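Local coordinates for protein Mannose/sialic acid-binding lectin (Polygonatum cyrtonema, PDB 3A0C) that probably binds carbohydrates, mannose among them, through its bulb-type lectin domain of beta-prism II fold, the part of a longer protein present here, at residues G50-R54 with I65-N70; N59-L63 with T76-E82. All blocks are in the same frame, centred on the assembly; numbering follows the deposited sequence.

Contact 1 of 2, residues G50-R54 with I65-N70; sequences GSGCR and IYDQSN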
loop_
_atom_site.group_PDB
_atom_site.type_symbol
_atom_site.label_atom_id
_atom_site.label_comp_id
_atom_site.label_asym_id
_atom_site.label_seq_id
_atom_site.Cartn_x
_atom_site.Cartn_y
_atom_site.Cartn_z
ATOM N N GLY A 50 0.705 24.679 -12.437
ATOM C CA GLY A 50 1.387 24.029 -13.545
ATOM C C GLY A 50 0.471 23.322 -14.532
ATOM O O GLY A 50 -0.740 23.259 -14.331
ATOM N N SER A 51 1.058 22.788 -15.596
ATOM C CA SER A 51 0.318 22.075 -16.616
ATOM C C SER A 51 0.942 20.697 -16.809
ATOM O O SER A 51 2.150 20.524 -16.691
ATOM C CB SER A 51 0.360 22.843 -17.943
ATOM O OG SER A 51 -0.262 24.112 -17.832
ATOM N N GLY A 52 0.108 19.714 -17.107
ATOM C CA GLY A 52 0.618 18.379 -17.316
ATOM C C GLY A 52 1.391 17.834 -16.132
ATOM O O GLY A 52 2.410 17.182 -16.310
ATOM N N CYS A 53 0.914 18.097 -14.924
ATOM C CA CYS A 53 1.584 17.595 -13.724
ATOM C C CYS A 53 1.455 16.079 -13.519
ATOM O O CYS A 53 0.537 15.433 -14.040
ATOM C CB CYS A 53 1.048 18.291 -12.468
ATOM S SG CYS A 53 1.708 19.957 -12.167
ATOM N N ARG A 54 2.403 15.536 -12.759
ATOM C CA ARG A 54 2.441 14.123 -12.406
ATOM C C ARG A 54 2.960 14.063 -10.976
ATOM O O ARG A 54 3.722 14.921 -10.556
ATOM C CB ARG A 54 3.377 13.339 -13.325
ATOM C CG ARG A 54 4.832 13.743 -13.242
ATOM C CD ARG A 54 5.680 12.939 -14.217
ATOM N NE ARG A 54 6.913 13.634 -14.588
ATOM C CZ ARG A 54 8.017 13.653 -13.853
ATOM N NH1 ARG A 54 8.067 13.008 -12.693
ATOM N NH2 ARG A 54 9.074 14.320 -14.283
ATOM N N ILE A 65 5.682 16.711 -6.980
ATOM C CA ILE A 65 4.760 17.065 -8.060
ATOM C C ILE A 65 5.594 17.870 -9.066
ATOM O O ILE A 65 6.209 18.864 -8.705
ATOM C CB ILE A 65 3.560 17.943 -7.577
ATOM C CG1 ILE A 65 2.549 17.101 -6.791
ATOM C CG2 ILE A 65 2.840 18.568 -8.782
ATOM C CD1 ILE A 65 1.372 17.902 -6.257
ATOM N N TYR A 66 5.628 17.421 -10.316
ATOM C CA TYR A 66 6.389 18.090 -11.365
ATOM C C TYR A 66 5.426 18.608 -12.441
ATOM O O TYR A 66 4.450 17.939 -12.771
ATOM C CB TYR A 66 7.356 17.097 -12.025
ATOM C CG TYR A 66 8.503 16.582 -11.174
ATOM C CD1 TYR A 66 9.641 17.353 -10.957
ATOM C CD2 TYR A 66 8.463 15.302 -10.624
ATOM C CE1 TYR A 66 10.718 16.863 -10.210
ATOM C CE2 TYR A 66 9.535 14.799 -9.872
ATOM C CZ TYR A 66 10.657 15.583 -9.665
ATOM O OH TYR A 66 11.692 15.108 -8.885
ATOM N N ASP A 67 5.683 19.785 -13.000
ATOM C CA ASP A 67 4.797 20.272 -14.051
ATOM C C ASP A 67 5.237 19.596 -15.332
ATOM O O ASP A 67 6.015 18.654 -15.300
ATOM C CB ASP A 67 4.881 21.792 -14.213
ATOM C CG ASP A 67 6.256 22.264 -14.651
ATOM O OD1 ASP A 67 7.032 21.443 -15.176
ATOM O OD2 ASP A 67 6.561 23.462 -14.479
ATOM N N GLN A 68 4.759 20.082 -16.467
ATOM C CA GLN A 68 5.118 19.484 -17.748
ATOM C C GLN A 68 6.552 19.810 -18.142
ATOM O O GLN A 68 7.129 19.129 -18.994
ATOM C CB GLN A 68 4.153 19.959 -18.839
ATOM C CG GLN A 68 3.939 18.954 -19.959
ATOM C CD GLN A 68 2.797 19.352 -20.892
ATOM O OE1 GLN A 68 2.856 20.380 -21.570
ATOM N NE2 GLN A 68 1.749 18.537 -20.922
ATOM N N SER A 69 7.125 20.846 -17.525
ATOM C CA SER A 69 8.506 21.253 -17.802
ATOM C C SER A 69 9.470 20.754 -16.729
ATOM O O SER A 69 10.579 21.265 -16.596
ATOM C CB SER A 69 8.613 22.778 -17.897
ATOM O OG SER A 69 7.776 23.279 -18.924
ATOM N N ASN A 70 9.039 19.747 -15.973
ATOM C CA ASN A 70 9.835 19.155 -14.903
ATOM C C ASN A 70 10.200 20.083 -13.756
ATOM O O ASN A 70 11.230 19.889 -13.108
ATOM C CB ASN A 70 11.120 18.524 -15.450
ATOM C CG ASN A 70 10.914 17.096 -15.926
ATOM O OD1 ASN A 70 9.919 16.453 -15.584
ATOM N ND2 ASN A 70 11.863 16.589 -16.704
#
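This is a surface contact at the open end of an antiparallel strand pair, where strand 54-57 is entered and strand 63-66 is left in one four-stranded sheet of the beta-prism II fold. Arg54 and Tyr66 form a hydrogen-bonded pair: Arg54 N to Tyr66 O and Tyr66 N to Arg54 O are both 3.2 Å (147° and 165°). The same carbonyls also receive CA-H...O contacts, Cys53 CA to Tyr66 O (3.0 Å) and Ile65 CA to Arg54 O (3.5 Å). Beyond the bridge the backbones stay close (Cys53 CA to Asp67 CA 4.2 Å) but are joined merely by a weak bond, Gln68 N to Ser51 O (2.7 Å, 117°). Gly52 has a positive phi (57°), which by itself favours glycine; with Gln68 as modelled, a CB would also meet Gln68 NE2.

Arg54 and Tyr66 share a sheet face. The guanidinium lays one face over Tyr66 CG, its NH1 3.1 Å from Tyr66 CD2, while NH2 makes a weak bond to Asn70 OD1 (2.6 Å); NH1 also bonds Thr56. Asn70 closes a type I turn from Asp67, whose OD1 accepts from Ser69 N (2.4 Å, very short) and Arg71 N. Cys53 SG rests 3.8 Å from Ile65 CG2; its disulfide to Cys30 ties the loop before strand 54-57 to the turn between strands 22-26 and 32-36 of another sheet. Tyr66, whose counterpart ends the QxDxNxVxY mannose-binding motif of bulb lectins, bonds through OH to His58. Strand 72-75 lies beside 63-66, with Ile65 packed on Ile73 and Trp74; strand 9-10 borders 54-57 on the other side.

Contact 2 of 2, residues N59-L63 with T76-E82; sequences NNGNL and TKTNGKE
Two irregular segments run antiparallel, the turn 59-63 between strands 54-57 and 63-66 lying along the loop 76-82; CA-CA neighbours are Asn60-Glu82 (4.3 Å), Asn62-Asn79 (4.3 Å) and Leu63-Thr76 (5.5 Å). Gly61 (phi/psi 94/0) bends the turn; a CB there would jam against Asn60 O and lie close to Thr78 O.

Two backbone bonds join the segments: Gly80 N to Asn60 O, 2.6 Å at 167°, and Thr76 N to Leu63 O, 3.0 Å. Between them runs a hydroxyl relay, both threonines in p rotamers: Thr76 OG1 donates to Thr78 OG1 (2.7 Å), Thr78 OG1 to Gly61 O (2.8 Å), and Leu63 N weakly to Thr76 OG1 (3.4 Å).

Asn60 (p) forms an Asx turn, OD1 accepting from Asn62 N at 3.2 Å. Asn62 (t) places OD1 2.7 Å from Lys77 N and CB 3.4 Å from Asn79 CB. Asn60 stands where the family's QxDxNxVxY mannose motif has Asp; Asn62 keeps its Asn.

Leu63 packs on Leu55, Leu57 and Trp74 of strands 54-57 and 72-75, and with Thr76 on Trp103 of the second subunit.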
loop_
_atom_site.group_PDB
_atom_site.type_symbol
_atom_site.label_atom_id
_atom_site.label_comp_id
_atom_site.label_asym_id
_atom_site.label_seq_id
_atom_site.Cartn_x
_atom_site.Cartn_y
_atom_site.Cartn_z
ATOM N N ASN A 59 12.481 6.580 -5.257
ATOM C CA ASN A 59 12.956 5.464 -4.450
ATOM C C ASN A 59 13.561 5.870 -3.124
ATOM O O ASN A 59 13.923 5.004 -2.328
ATOM C CB ASN A 59 13.986 4.629 -5.209
ATOM C CG ASN A 59 13.397 3.902 -6.393
ATOM O OD1 ASN A 59 12.303 3.356 -6.321
ATOM N ND2 ASN A 59 14.135 3.875 -7.489
ATOM N N ASN A 60 13.692 7.175 -2.884
ATOM C CA ASN A 60 14.250 7.639 -1.617
ATOM C C ASN A 60 13.170 8.119 -0.645
ATOM O O ASN A 60 13.473 8.611 0.437
ATOM C CB ASN A 60 15.317 8.726 -1.838
ATOM C CG ASN A 60 14.759 9.998 -2.436
ATOM O OD1 ASN A 60 13.614 10.050 -2.872
ATOM N ND2 ASN A 60 15.577 11.038 -2.466
ATOM N N GLY A 61 11.907 7.952 -1.032
ATOM C CA GLY A 61 10.817 8.321 -0.152
ATOM C C GLY A 61 10.274 9.706 -0.359
ATOM O O GLY A 61 9.339 10.110 0.323
ATOM N N ASN A 62 10.844 10.432 -1.305
ATOM C CA ASN A 62 10.385 11.781 -1.568
ATOM C C ASN A 62 9.249 11.771 -2.579
ATOM O O ASN A 62 9.381 11.213 -3.663
ATOM C CB ASN A 62 11.554 12.657 -2.063
ATOM C CG ASN A 62 11.207 14.143 -2.094
ATOM O OD1 ASN A 62 10.521 14.645 -1.209
ATOM N ND2 ASN A 62 11.690 14.846 -3.100
ATOM N N LEU A 63 8.125 12.382 -2.205
ATOM C CA LEU A 63 6.952 12.471 -3.068
ATOM C C LEU A 63 6.944 13.881 -3.681
ATOM O O LEU A 63 6.821 14.878 -2.961
ATOM C CB LEU A 63 5.698 12.236 -2.238
ATOM C CG LEU A 63 4.398 12.144 -3.019
ATOM C CD1 LEU A 63 4.424 10.952 -3.967
ATOM C CD2 LEU A 63 3.279 12.020 -2.024
ATOM N N THR A 76 7.167 16.527 -0.523
ATOM C CA THR A 76 7.055 16.292 0.906
ATOM C C THR A 76 8.453 16.431 1.491
ATOM O O THR A 76 8.631 16.564 2.709
ATOM C CB THR A 76 6.520 14.879 1.202
ATOM O OG1 THR A 76 7.495 13.908 0.803
ATOM C CG2 THR A 76 5.258 14.631 0.429
ATOM N N LYS A 77 9.437 16.400 0.594
ATOM C CA LYS A 77 10.853 16.506 0.948
ATOM C C LYS A 77 11.278 15.472 2.001
ATOM O O LYS A 77 12.195 15.692 2.775
ATOM C CB LYS A 77 11.162 17.924 1.427
ATOM C CG LYS A 77 12.637 18.192 1.636
ATOM C CD LYS A 77 12.919 19.683 1.740
ATOM C CE LYS A 77 14.327 19.938 2.256
ATOM N NZ LYS A 77 14.678 21.383 2.210
ATOM N N THR A 78 10.603 14.331 1.999
ATOM C CA THR A 78 10.873 13.254 2.944
ATOM C C THR A 78 11.766 12.202 2.297
ATOM O O THR A 78 11.477 11.006 2.339
ATOM C CB THR A 78 9.574 12.587 3.368
ATOM O OG1 THR A 78 8.910 12.096 2.202
ATOM C CG2 THR A 78 8.670 13.583 4.086
ATOM N N ASN A 79 12.856 12.647 1.693
ATOM C CA ASN A 79 13.752 11.715 1.039
ATOM C C ASN A 79 14.868 11.232 1.956
ATOM O O ASN A 79 15.569 12.031 2.572
ATOM C CB ASN A 79 14.353 12.355 -0.204
ATOM C CG ASN A 79 15.055 13.643 0.098
ATOM O OD1 ASN A 79 14.437 14.605 0.555
ATOM N ND2 ASN A 79 16.358 13.675 -0.146
ATOM N N GLY A 80 15.027 9.917 2.037
ATOM C CA GLY A 80 16.058 9.350 2.875
ATOM C C GLY A 80 16.772 8.238 2.140
ATOM O O GLY A 80 17.201 8.416 0.994
ATOM N N LYS A 81 16.877 7.079 2.791
ATOM C CA LYS A 81 17.548 5.917 2.213
ATOM C C LYS A 81 17.014 5.489 0.864
ATOM O O LYS A 81 15.822 5.224 0.702
ATOM C CB LYS A 81 17.490 4.728 3.177
ATOM C CG LYS A 81 17.941 3.420 2.549
ATOM C CD LYS A 81 18.417 2.413 3.574
ATOM C CE LYS A 81 18.385 0.994 2.986
ATOM N NZ LYS A 81 18.993 0.872 1.627
ATOM N N GLU A 82 17.925 5.425 -0.098
ATOM C CA GLU A 82 17.627 5.020 -1.463
ATOM C C GLU A 82 17.256 3.538 -1.453
ATOM O O GLU A 82 18.121 2.687 -1.316
ATOM C CB GLU A 82 18.868 5.261 -2.321
ATOM C CG GLU A 82 18.758 4.832 -3.753
ATOM C CD GLU A 82 17.658 5.543 -4.481
ATOM O OE1 GLU A 82 17.609 6.789 -4.441
ATOM O OE2 GLU A 82 16.842 4.844 -5.105
#

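Contacts 1 and 2 lie at opposite ends of strand 63-66, their centres about 19 Å apart, and their segments alternate along the chain. Contact 1 joins strand 63-66 to 54-57, whereas contact 2 joins the turn between those two strands to the loop following strand 72-75. Contact 1 is a surface contact whose firmest bonds are those of one antiparallel bridge, Arg54 with Tyr66; the Cys53-Cys30 disulfide ties its loop to a different sheet. Contact 2 is partly buried, reaches the second subunit, has no beta bridge and is held by two backbone bonds and threonine hydroxyls. Together they include Asn60, Asn62 and Tyr66, positions of a degenerate mannose-binding motif, so sugar binding at this site cannot be asserted.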